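Local coordinates for Lin1840 protein (Listeria innocua serovar 6a, PDB 4ZOB) that probably hydrolyses terminal, non-reducing beta-D-glucosyl residues with release of beta-D-glucose, as a beta-glucosidase of glycosyl hydrolase family 3, at residues D144-R149 with A199-E204; G148-S153 with G507-V512; H192-G197 with N218-Y223; A651-P656 with Y688-E693. The protein carries 1 engineered substitution. All coordinates share one frame; numbering follows the deposited sequence.

Contact 1: residues D144-R149 with A199-E204; sequences DPRWGR and AEAGLE. With LGC (D-glucono-1,5-lactone), chain C.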
# COMPACT_ATOMS: atom_id res chain seq x y z
N ASP A 144 -7.30 1.46 5.04
CA ASP A 144 -7.02 0.02 4.90
C ASP A 144 -7.76 -0.84 5.96
O ASP A 144 -7.34 -0.95 7.10
CB ASP A 144 -5.52 -0.23 4.98
CG ASP A 144 -5.13 -1.64 4.57
OD1 ASP A 144 -6.05 -2.50 4.56
OD2 ASP A 144 -3.91 -1.89 4.27
N PRO A 145 -8.87 -1.46 5.56
CA PRO A 145 -9.72 -2.10 6.55
C PRO A 145 -9.22 -3.46 7.10
O PRO A 145 -9.77 -3.96 8.09
CB PRO A 145 -11.07 -2.22 5.84
CG PRO A 145 -10.78 -2.13 4.42
CD PRO A 145 -9.54 -1.31 4.26
N ARG A 146 -8.19 -4.03 6.49
CA ARG A 146 -7.49 -5.15 7.08
C ARG A 146 -7.02 -4.83 8.49
O ARG A 146 -6.98 -5.69 9.32
CB ARG A 146 -6.29 -5.53 6.23
CG ARG A 146 -6.64 -6.05 4.84
CD ARG A 146 -5.37 -6.28 4.06
NE ARG A 146 -4.81 -5.01 3.58
CZ ARG A 146 -3.94 -4.89 2.58
NH1 ARG A 146 -3.45 -5.97 1.99
NH2 ARG A 146 -3.55 -3.69 2.17
N TRP A 147 -6.65 -3.59 8.74
CA TRP A 147 -6.11 -3.22 10.03
C TRP A 147 -7.21 -3.28 11.11
O TRP A 147 -8.31 -2.70 10.95
CB TRP A 147 -5.50 -1.84 9.92
CG TRP A 147 -4.63 -1.39 11.04
CD1 TRP A 147 -3.57 -2.06 11.63
CD2 TRP A 147 -4.69 -0.13 11.67
NE1 TRP A 147 -3.01 -1.28 12.60
CE2 TRP A 147 -3.68 -0.08 12.63
CE3 TRP A 147 -5.52 0.98 11.51
CZ2 TRP A 147 -3.50 1.02 13.45
CZ3 TRP A 147 -5.33 2.07 12.33
CH2 TRP A 147 -4.34 2.09 13.27
N GLY A 148 -6.92 -3.96 12.22
CA GLY A 148 -7.98 -4.18 13.23
C GLY A 148 -8.46 -2.89 13.87
O GLY A 148 -9.60 -2.77 14.29
N ARG A 149 -7.57 -1.91 13.87
CA ARG A 149 -7.78 -0.66 14.60
C ARG A 149 -8.58 0.41 13.84
O ARG A 149 -8.72 1.52 14.34
CB ARG A 149 -6.44 -0.09 15.00
CG ARG A 149 -5.51 -1.17 15.55
CD ARG A 149 -4.44 -0.61 16.45
NE ARG A 149 -5.03 0.11 17.58
CZ ARG A 149 -4.43 0.42 18.73
NH1 ARG A 149 -3.19 0.05 18.97
NH2 ARG A 149 -5.10 1.13 19.64
N ALA A 199 -0.26 1.53 8.46
CA ALA A 199 0.45 0.22 8.53
C ALA A 199 0.41 -0.54 7.22
O ALA A 199 -0.66 -0.75 6.60
CB ALA A 199 -0.13 -0.66 9.60
N GLU A 200 1.59 -0.99 6.83
CA GLU A 200 1.72 -1.67 5.57
C GLU A 200 0.95 -2.98 5.62
O GLU A 200 0.97 -3.72 6.63
CB GLU A 200 3.19 -1.91 5.20
CG GLU A 200 3.41 -1.94 3.69
CD GLU A 200 4.87 -1.86 3.29
OE1 GLU A 200 5.53 -2.91 3.44
OE2 GLU A 200 5.32 -0.77 2.82
N ALA A 201 0.25 -3.24 4.52
CA ALA A 201 -0.56 -4.46 4.35
C ALA A 201 -1.65 -4.61 5.41
O ALA A 201 -2.09 -5.72 5.66
CB ALA A 201 0.34 -5.70 4.29
N GLY A 202 -2.09 -3.50 5.99
CA GLY A 202 -2.92 -3.52 7.21
C GLY A 202 -2.43 -4.45 8.32
O GLY A 202 -3.21 -4.92 9.14
N LEU A 203 -1.12 -4.70 8.35
CA LEU A 203 -0.51 -5.65 9.32
C LEU A 203 -0.14 -4.95 10.65
O LEU A 203 0.56 -3.93 10.68
CB LEU A 203 0.69 -6.36 8.68
CG LEU A 203 1.57 -7.30 9.49
CD1 LEU A 203 0.77 -8.44 10.13
CD2 LEU A 203 2.70 -7.88 8.64
N GLU A 204 -0.60 -5.48 11.76
CA GLU A 204 -0.40 -4.74 13.00
C GLU A 204 1.06 -4.35 13.25
O GLU A 204 2.02 -5.17 13.12
CB GLU A 204 -0.98 -5.44 14.22
CG GLU A 204 -1.11 -4.48 15.41
CD GLU A 204 -1.97 -3.27 15.08
OE1 GLU A 204 -3.19 -3.43 15.09
OE2 GLU A 204 -1.45 -2.17 14.81
C1 LGC C . -1.79 -0.01 23.55
C2 LGC C . -2.52 0.81 22.52
O5 LGC C . -2.05 0.18 24.96
O1 LGC C . -0.96 -0.87 23.22
O2 LGC C . -1.59 1.12 21.50
C3 LGC C . -3.01 2.16 23.02
O3 LGC C . -3.93 2.74 22.04
C4 LGC C . -3.55 2.00 24.46
O4 LGC C . -4.01 3.24 24.99
C5 LGC C . -2.44 1.49 25.35
C6 LGC C . -2.85 1.41 26.83
O6 LGC C . -4.18 0.92 26.98
O HOH W 1 -1.93 -0.33 4.03
O HOH W 2 -4.70 -5.10 13.85
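W147 meets E204 through its indole edge, and its CA makes a CA-H...O contact with G202 O. W147 CB passes 3.9 Å from G202 O. On the ring, W147 CD1 is 3.7 Å from E204 OE1, while A199 CB sits over one face. W147 NE1 then donates to E204 OE2 at 2.8 Å. The acceptor is approached from above the carboxylate plane, and the ring and carboxylate planes stand 55° apart. Y196 packs edge-to-face on the same indole.

The other carboxylate oxygen, E204 OE1, accepts a hydrogen bond from a water that in turn accepts from G148 N. The backbone N of A474 donates to it too. R149 crosses E204 at about a right angle, with R149 CG 3.3 Å from E204 OE1. Beyond, its guanidinium meets the lactone edge-on. R149 NH1 donates to lactone O2 at 3.2 Å. R149 NH2 donates to lactone O3 at 3.1 Å and is also in a salt bridge with E152.

At the far end, R146 grips D144 side-on with NE and NH2, and D144 OD1 also accepts from R146 N in an Asx turn. One guanidinium face rests on the A201 peptide, with A201 C 3.6 Å above the plane. NH1 of R146 turns to carbonyls of G559 and I561 of the second subunit.

The buried carboxylate of E204 therefore has several donors, which should fix its rotation and that of the indole. E204 also packs against the R149 chain, and R149 is one of the residues that hold the lactone, with D91, K191, H192 and D270.

Contact 2: residues G148-S153 with G507-V512; sequences GRVMES and GRPLEV. With LGC (D-glucono-1,5-lactone), chain C.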
# COMPACT_ATOMS: atom_id res chain seq x y z
N GLY A 148 -6.92 -3.96 12.22
CA GLY A 148 -7.98 -4.18 13.23
C GLY A 148 -8.46 -2.89 13.87
O GLY A 148 -9.60 -2.77 14.29
N ARG A 149 -7.57 -1.91 13.87
CA ARG A 149 -7.78 -0.66 14.60
C ARG A 149 -8.58 0.41 13.84
O ARG A 149 -8.72 1.52 14.34
CB ARG A 149 -6.44 -0.09 15.00
CG ARG A 149 -5.51 -1.17 15.55
CD ARG A 149 -4.44 -0.61 16.45
NE ARG A 149 -5.03 0.11 17.58
CZ ARG A 149 -4.43 0.42 18.73
NH1 ARG A 149 -3.19 0.05 18.97
NH2 ARG A 149 -5.10 1.13 19.64
N VAL A 150 -9.09 0.07 12.65
CA VAL A 150 -9.97 0.99 11.93
C VAL A 150 -11.21 1.30 12.76
O VAL A 150 -11.79 2.39 12.64
CB VAL A 150 -10.35 0.53 10.50
CG1 VAL A 150 -9.13 0.54 9.61
CG2 VAL A 150 -11.02 -0.84 10.44
N MET A 151 -11.54 0.37 13.66
CA MET A 151 -12.63 0.53 14.64
C MET A 151 -12.52 1.78 15.51
O MET A 151 -13.55 2.36 15.87
CB MET A 151 -12.85 -0.74 15.50
CG MET A 151 -11.74 -1.14 16.46
SD MET A 151 -12.24 -1.48 18.18
CE MET A 151 -12.95 0.13 18.55
N GLU A 152 -11.30 2.20 15.80
CA GLU A 152 -11.03 3.31 16.73
C GLU A 152 -10.97 4.66 16.05
O GLU A 152 -10.98 5.67 16.76
CB GLU A 152 -9.72 3.11 17.49
CG GLU A 152 -9.53 1.75 18.09
CD GLU A 152 -8.09 1.41 18.42
OE1 GLU A 152 -7.37 2.20 19.14
OE2 GLU A 152 -7.69 0.30 18.00
N SER A 153 -10.89 4.67 14.71
CA SER A 153 -10.84 5.90 13.88
C SER A 153 -12.21 6.27 13.39
O SER A 153 -13.08 5.41 13.26
CB SER A 153 -9.96 5.66 12.66
OG SER A 153 -9.90 6.75 11.73
N GLY A 507 -16.59 -4.35 13.12
CA GLY A 507 -15.59 -3.32 13.48
C GLY A 507 -14.76 -2.77 12.33
O GLY A 507 -13.91 -1.92 12.55
N ARG A 508 -15.03 -3.23 11.10
CA ARG A 508 -14.29 -2.82 9.88
C ARG A 508 -15.17 -2.97 8.66
O ARG A 508 -16.06 -3.79 8.64
CB ARG A 508 -13.06 -3.71 9.64
CG ARG A 508 -13.40 -5.19 9.62
CD ARG A 508 -12.41 -6.11 8.91
NE ARG A 508 -11.07 -6.05 9.47
CZ ARG A 508 -10.66 -6.66 10.58
NH1 ARG A 508 -11.50 -7.38 11.32
NH2 ARG A 508 -9.40 -6.55 10.96
N PRO A 509 -14.91 -2.18 7.61
CA PRO A 509 -15.47 -2.48 6.31
C PRO A 509 -15.18 -3.94 5.90
O PRO A 509 -14.07 -4.45 6.15
CB PRO A 509 -14.73 -1.52 5.39
CG PRO A 509 -14.30 -0.38 6.25
CD PRO A 509 -14.13 -0.93 7.62
N LEU A 510 -16.16 -4.59 5.31
CA LEU A 510 -16.06 -6.01 4.92
C LEU A 510 -16.45 -6.14 3.44
O LEU A 510 -16.96 -5.19 2.87
CB LEU A 510 -16.99 -6.87 5.79
CG LEU A 510 -16.62 -6.98 7.26
CD1 LEU A 510 -17.72 -7.69 8.00
CD2 LEU A 510 -15.30 -7.72 7.50
N GLU A 511 -16.18 -7.30 2.83
CA GLU A 511 -16.70 -7.57 1.49
C GLU A 511 -18.18 -7.94 1.65
O GLU A 511 -18.47 -9.03 2.19
CB GLU A 511 -15.96 -8.71 0.80
CG GLU A 511 -14.49 -8.43 0.49
CD GLU A 511 -13.78 -9.61 -0.20
OE1 GLU A 511 -14.45 -10.56 -0.61
OE2 GLU A 511 -12.54 -9.61 -0.34
N VAL A 512 -19.08 -7.07 1.19
CA VAL A 512 -20.53 -7.27 1.42
C VAL A 512 -21.40 -7.40 0.17
O VAL A 512 -22.62 -7.44 0.29
CB VAL A 512 -21.18 -6.14 2.27
CG1 VAL A 512 -20.57 -6.07 3.66
CG2 VAL A 512 -21.15 -4.79 1.52
C1 LGC C . -1.79 -0.01 23.55
C2 LGC C . -2.52 0.81 22.52
O5 LGC C . -2.05 0.18 24.96
O1 LGC C . -0.96 -0.87 23.22
O2 LGC C . -1.59 1.12 21.50
C3 LGC C . -3.01 2.16 23.02
O3 LGC C . -3.93 2.74 22.04
C4 LGC C . -3.55 2.00 24.46
O4 LGC C . -4.01 3.24 24.99
C5 LGC C . -2.44 1.49 25.35
C6 LGC C . -2.85 1.41 26.83
O6 LGC C . -4.18 0.92 26.98
O HOH W 3 -11.87 -3.76 13.04
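The 3-10 turn of G148-E152 lies against the loop at G507-P509, and the chains come nearest at M151 and G507, whose CA atoms are 5.0 Å apart. No direct hydrogen bond joins the two segments. A water bridges them instead. It donates to G148 O at 2.8 Å and, more weakly, to G507 O.

V150 makes the main apolar touch. Its CG2 lies between the backbone N and the carbonyl carbon, and this branch faces the other loop. V150 CG2 meets R508 CB at 3.6 Å and P509 CD at 4.2 Å. It also rests near the G507 carbonyl oxygen. The V150 and R508 side chains cross at about a right angle. M151 gives only the root of its side chain here, with M151 CB 3.3 Å from G507 O.

The R508 chain bends at chi3 (59°), and R508 NH2 comes 3.6 Å from G148 CA. The bridging water lies over one face of the guanidinium. The charged end has many partners: a salt bridge to E466, and the carbonyls of P145, R146, W470 and G475. Behind the turn, R149 grips the E152 carboxylate side-on. R149 NH2 donates to E152 OE1 at 2.6 Å, nearly in the guanidinium plane, and NE goes to OE2.

The contact thus joins the N-terminal and C-terminal family domains through a water, a valine branch and an arginine that collects backbone oxygens. Within the turn, E152 probably helps to balance the charge of R149 and to hold its guanidinium in place for the lactone.

Contact 3: residues H192-G197 with N218-Y223; sequences HFAAYG and NYLPAY. With LGC (D-glucono-1,5-lactone), chain C.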
# COMPACT_ATOMS: atom_id res chain seq x y z
N HIS A 192 -2.73 8.19 17.47
CA HIS A 192 -1.34 7.86 17.86
C HIS A 192 -0.42 8.69 16.96
O HIS A 192 -0.48 8.55 15.72
CB HIS A 192 -1.06 6.37 17.64
CG HIS A 192 -2.04 5.47 18.30
ND1 HIS A 192 -3.27 5.18 17.75
CD2 HIS A 192 -1.99 4.82 19.49
CE1 HIS A 192 -3.93 4.39 18.57
NE2 HIS A 192 -3.18 4.17 19.64
N PHE A 193 0.42 9.53 17.57
CA PHE A 193 1.26 10.48 16.83
C PHE A 193 2.51 9.76 16.32
O PHE A 193 3.33 9.40 17.16
CB PHE A 193 1.65 11.67 17.73
CG PHE A 193 1.91 12.94 16.98
CD1 PHE A 193 0.87 13.65 16.46
CD2 PHE A 193 3.19 13.39 16.79
CE1 PHE A 193 1.11 14.83 15.75
CE2 PHE A 193 3.45 14.54 16.08
CZ PHE A 193 2.40 15.27 15.57
N ALA A 194 2.67 9.50 15.01
CA ALA A 194 1.68 9.84 13.96
C ALA A 194 1.60 8.80 12.83
O ALA A 194 2.51 7.98 12.65
CB ALA A 194 1.99 11.20 13.36
N ALA A 195 0.49 8.84 12.11
CA ALA A 195 0.32 8.10 10.82
C ALA A 195 0.25 6.57 10.98
O ALA A 195 0.51 5.80 10.02
CB ALA A 195 1.43 8.49 9.84
N TYR A 196 -0.10 6.15 12.20
CA TYR A 196 -0.06 4.72 12.61
C TYR A 196 -0.98 3.84 11.77
O TYR A 196 -0.71 2.63 11.60
CB TYR A 196 -0.48 4.64 14.10
CG TYR A 196 -0.64 3.27 14.74
CD1 TYR A 196 0.21 2.22 14.45
CD2 TYR A 196 -1.62 3.07 15.70
CE1 TYR A 196 0.06 1.00 15.09
CE2 TYR A 196 -1.76 1.87 16.33
CZ TYR A 196 -0.92 0.84 16.03
OH TYR A 196 -1.11 -0.34 16.68
N GLY A 197 -2.05 4.46 11.26
CA GLY A 197 -3.09 3.77 10.49
C GLY A 197 -2.75 3.41 9.06
O GLY A 197 -3.56 2.75 8.34
N ASN A 218 -2.47 14.89 4.72
CA ASN A 218 -3.61 14.00 5.13
C ASN A 218 -3.52 13.37 6.51
O ASN A 218 -4.52 13.24 7.21
CB ASN A 218 -3.82 12.97 4.06
CG ASN A 218 -4.26 13.60 2.77
OD1 ASN A 218 -5.25 14.33 2.75
ND2 ASN A 218 -3.53 13.36 1.68
N TYR A 219 -2.32 13.07 6.93
CA TYR A 219 -2.16 12.31 8.16
C TYR A 219 -2.09 13.18 9.43
O TYR A 219 -2.58 12.76 10.48
CB TYR A 219 -0.98 11.34 7.99
CG TYR A 219 -1.38 10.23 7.03
CD1 TYR A 219 -1.44 10.45 5.64
CD2 TYR A 219 -1.79 9.00 7.51
CE1 TYR A 219 -1.85 9.45 4.77
CE2 TYR A 219 -2.20 8.02 6.66
CZ TYR A 219 -2.21 8.24 5.30
OH TYR A 219 -2.63 7.22 4.50
N LEU A 220 -1.57 14.40 9.29
CA LEU A 220 -1.52 15.34 10.41
C LEU A 220 -2.77 16.16 10.80
O LEU A 220 -2.92 16.48 11.95
CB LEU A 220 -0.30 16.26 10.25
CG LEU A 220 1.05 15.53 10.31
CD1 LEU A 220 2.13 16.55 10.10
CD2 LEU A 220 1.32 14.73 11.61
N PRO A 221 -3.62 16.57 9.86
CA PRO A 221 -4.67 17.50 10.29
C PRO A 221 -5.44 17.18 11.57
O PRO A 221 -5.55 18.06 12.45
CB PRO A 221 -5.60 17.51 9.09
CG PRO A 221 -4.67 17.45 7.94
CD PRO A 221 -3.51 16.57 8.39
N ALA A 222 -5.98 15.97 11.69
CA ALA A 222 -6.76 15.61 12.89
C ALA A 222 -5.98 15.68 14.22
O ALA A 222 -6.48 16.24 15.15
CB ALA A 222 -7.46 14.27 12.70
N TYR A 223 -4.77 15.15 14.32
CA TYR A 223 -3.99 15.31 15.55
C TYR A 223 -3.93 16.80 15.87
O TYR A 223 -4.21 17.24 16.99
CB TYR A 223 -2.56 14.75 15.44
CG TYR A 223 -2.45 13.31 14.97
CD1 TYR A 223 -3.13 12.28 15.60
CD2 TYR A 223 -1.65 12.98 13.88
CE1 TYR A 223 -3.02 10.96 15.15
CE2 TYR A 223 -1.55 11.67 13.42
CZ TYR A 223 -2.23 10.66 14.04
OH TYR A 223 -2.13 9.38 13.52
C1 LGC C . -1.79 -0.01 23.55
C2 LGC C . -2.52 0.81 22.52
O5 LGC C . -2.05 0.18 24.96
O1 LGC C . -0.96 -0.87 23.22
O2 LGC C . -1.59 1.12 21.50
C3 LGC C . -3.01 2.16 23.02
O3 LGC C . -3.93 2.74 22.04
C4 LGC C . -3.55 2.00 24.46
O4 LGC C . -4.01 3.24 24.99
C5 LGC C . -2.44 1.49 25.35
C6 LGC C . -2.85 1.41 26.83
O6 LGC C . -4.18 0.92 26.98
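Y223 is the main bump of this contact. Its ring pushes into a hollow made by the bent backbone of H192-A195. The peptide bonds before H192 and before A194 are both cis, and these bends shape the hollow. F193 CA lies over one face of the tyrosine ring. At the ring tip, Y223 OH accepts from A195 N at 3.0 Å. The same hydroxyl is hydrogen-bonded to D140, which also holds H192 N.

F193 closes the hollow near the root of Y223. CG of F193 is anti to its backbone N (chi1 -153°), which swings the phenyl toward the helix. The pair is an offset edge-to-face stack, the edge of F193 toward the face of Y223, with planes at 67° and centroids 5.3 Å apart. F193 CD1 is 3.7 Å from Y223 CG.

L220 CD2 fills the next notch. It lies 4.0 Å from A194 CB and 4.1 Å from F193 CZ. Further along, A195 CB nestles against Y219 CD2 at 4.0 Å. L252 of helix 250-260 covers F193 and A194.

H192 turns away from this packing. Its ring, covered on one face by Y196, hydrogen-bonds lactone O3 through H192 NE2 at 2.9 Å. H192 sits at the carboxyl end of strand 187-193, one of eight parallel strands, with the following helices packed behind. This is the layout of a TIM-type barrel, whose ligands bind at the carboxyl strand ends.

Contact 4: residues A651-P656 with Y688-E693; sequences ASISRP and YNHQLE. With LGC (D-glucono-1,5-lactone), chain K.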
# COMPACT_ATOMS: atom_id res chain seq x y z
N ALA A 651 -3.14 22.46 -10.29
CA ALA A 651 -2.32 22.93 -9.19
C ALA A 651 -0.89 22.45 -9.34
O ALA A 651 -0.57 21.60 -10.21
CB ALA A 651 -2.92 22.46 -7.89
N SER A 652 0.01 23.00 -8.53
CA SER A 652 1.45 22.62 -8.61
C SER A 652 1.76 21.19 -8.07
O SER A 652 2.88 20.69 -8.10
CB SER A 652 2.29 23.68 -7.88
OG SER A 652 2.04 23.66 -6.48
N ILE A 653 0.73 20.56 -7.54
CA ILE A 653 0.75 19.20 -7.00
C ILE A 653 -0.55 18.57 -7.53
O ILE A 653 -1.56 19.27 -7.60
CB ILE A 653 0.68 19.26 -5.46
CG1 ILE A 653 2.00 19.72 -4.85
CG2 ILE A 653 0.25 17.93 -4.87
CD1 ILE A 653 3.23 18.98 -5.30
N SER A 654 -0.54 17.30 -7.94
CA SER A 654 -1.76 16.66 -8.39
C SER A 654 -2.69 16.52 -7.20
O SER A 654 -2.36 15.86 -6.21
CB SER A 654 -1.50 15.33 -9.06
OG SER A 654 -2.73 14.68 -9.31
N ARG A 655 -3.86 17.16 -7.31
CA ARG A 655 -4.82 17.29 -6.19
C ARG A 655 -5.97 16.27 -6.18
O ARG A 655 -6.37 15.73 -7.21
CB ARG A 655 -5.39 18.71 -6.17
CG ARG A 655 -4.35 19.82 -6.01
CD ARG A 655 -3.79 19.98 -4.60
NE ARG A 655 -4.81 20.43 -3.68
CZ ARG A 655 -5.13 19.84 -2.54
NH1 ARG A 655 -4.49 18.75 -2.13
NH2 ARG A 655 -6.10 20.34 -1.77
N PRO A 656 -6.51 15.99 -5.00
CA PRO A 656 -7.56 14.99 -4.94
C PRO A 656 -8.77 15.41 -5.74
O PRO A 656 -9.05 16.59 -5.81
CB PRO A 656 -7.88 14.91 -3.45
CG PRO A 656 -6.63 15.38 -2.76
CD PRO A 656 -5.97 16.34 -3.68
N TYR A 688 -0.72 21.81 0.87
CA TYR A 688 0.73 21.89 1.03
C TYR A 688 1.44 21.65 -0.29
O TYR A 688 1.17 20.67 -0.97
CB TYR A 688 1.23 20.89 2.05
CG TYR A 688 0.83 21.18 3.46
CD1 TYR A 688 -0.41 20.73 3.95
CD2 TYR A 688 1.64 21.91 4.28
CE1 TYR A 688 -0.81 21.01 5.24
CE2 TYR A 688 1.25 22.19 5.59
CZ TYR A 688 0.03 21.74 6.06
OH TYR A 688 -0.31 22.00 7.35
N ASN A 689 2.38 22.52 -0.63
CA ASN A 689 3.13 22.34 -1.85
C ASN A 689 4.44 21.54 -1.66
O ASN A 689 4.75 21.04 -0.57
CB ASN A 689 3.32 23.70 -2.54
CG ASN A 689 4.39 24.57 -1.89
OD1 ASN A 689 5.06 24.22 -0.88
ND2 ASN A 689 4.58 25.76 -2.49
N HIS A 690 5.20 21.41 -2.74
CA HIS A 690 6.41 20.58 -2.73
C HIS A 690 7.40 21.08 -1.71
O HIS A 690 8.03 20.29 -1.04
CB HIS A 690 7.07 20.48 -4.11
CG HIS A 690 6.73 21.60 -5.05
ND1 HIS A 690 7.63 22.59 -5.39
CD2 HIS A 690 5.58 21.88 -5.72
CE1 HIS A 690 7.05 23.42 -6.24
NE2 HIS A 690 5.81 23.02 -6.45
N GLN A 691 7.49 22.39 -1.56
CA GLN A 691 8.42 22.95 -0.58
C GLN A 691 7.92 22.83 0.87
O GLN A 691 8.66 23.13 1.79
CB GLN A 691 8.66 24.39 -0.92
CG GLN A 691 9.89 24.99 -0.29
CD GLN A 691 10.35 26.20 -1.07
OE1 GLN A 691 10.08 26.32 -2.27
NE2 GLN A 691 11.06 27.12 -0.39
N LEU A 692 6.67 22.41 1.05
CA LEU A 692 6.01 22.22 2.36
C LEU A 692 5.42 23.51 2.95
O LEU A 692 5.14 23.60 4.14
CB LEU A 692 6.93 21.46 3.34
CG LEU A 692 7.18 20.04 2.76
CD1 LEU A 692 8.56 19.46 3.04
CD2 LEU A 692 6.09 19.08 3.22
N GLU A 693 5.16 24.47 2.08
CA GLU A 693 4.39 25.64 2.47
C GLU A 693 2.88 25.35 2.33
O GLU A 693 2.44 24.73 1.36
CB GLU A 693 4.74 26.83 1.55
CG GLU A 693 6.23 27.14 1.34
CD GLU A 693 6.52 27.86 0.00
OE1 GLU A 693 5.69 27.82 -0.94
OE2 GLU A 693 7.59 28.46 -0.14
C1 LGC K . 10.49 15.82 -3.29
C2 LGC K . 11.77 16.40 -2.70
O5 LGC K . 9.64 16.56 -4.22
O1 LGC K . 10.16 14.66 -3.00
O2 LGC K . 11.74 16.42 -1.27
C3 LGC K . 12.13 17.81 -3.19
O3 LGC K . 13.56 17.78 -3.39
C4 LGC K . 11.42 18.24 -4.48
O4 LGC K . 11.60 19.65 -4.74
C5 LGC K . 9.92 17.97 -4.43
C6 LGC K . 9.18 18.53 -5.67
O6 LGC K . 9.64 18.00 -6.94
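H690 touches both the loop of S652 and I653 and a bound D-glucono-1,5-lactone, far from the lactone held by R149. H690 CB is 3.3 Å from the lactone C6, a touch with no hydrogen bond between the two. The side chain is poorly ordered, and its first torsion of 23° lies off the usual staggered positions, so the details of its placement are uncertain.

Across the contact the histidine is met at its rim. I653 CD1 reaches the ring edge near its plane, 3.8 Å from H690 CD2. The two side chains run obliquely to each other. S652 O is also 3.8 Å from H690 CD2. Further back, I653 CG1 lies 4.1 Å from N689 CA and touches the carbonyl of Y688. I653 also packs on F687 and R213, and I244 of the second subunit covers both I653 and H690.

Both loops belong to the fibronectin type III-like domain. Residues N689-L692 form a type I turn at the tip of a hairpin, and L692, with positive phi, takes the G1 bulge position. The backbone bonds L692 N to N689 O and N689 N to E693 O complete this 3:5 hairpin. N689 holds the turn from within: N689 OD1 accepts from E693 N at 3.0 Å, and N689 ND2 donates to E693 OE1 at 2.8 Å, tilted from the amide plane.

On the other loop, S652 OG is hydrogen-bonded to E697. The S652 side chain lies about 8 Å from the bound magnesium ion, for which D648 and T650 are ligands.

In the fold
From the N terminus, the loop after strand 133-134 opens contacts 1 and 2, which share G148 and R149. Contact 1 closes first, at 199-204, and joins this loop to the one after strand 187-193. Contact 3 opens inside that interval and closes beyond it, at 218-223, so the two cross. It ties the strand end to helices 212-219 and 221-228. Contact 2 closes much later, at 507-512, and contact 3 nests within its loop. Contact 2 brings the C-terminal family domain onto the barrel. Contacts 1, 2 and 3 meet at one lactone. Contact 4 follows in series, inside the fibronectin-like domain, and like contact 1 it touches the second subunit.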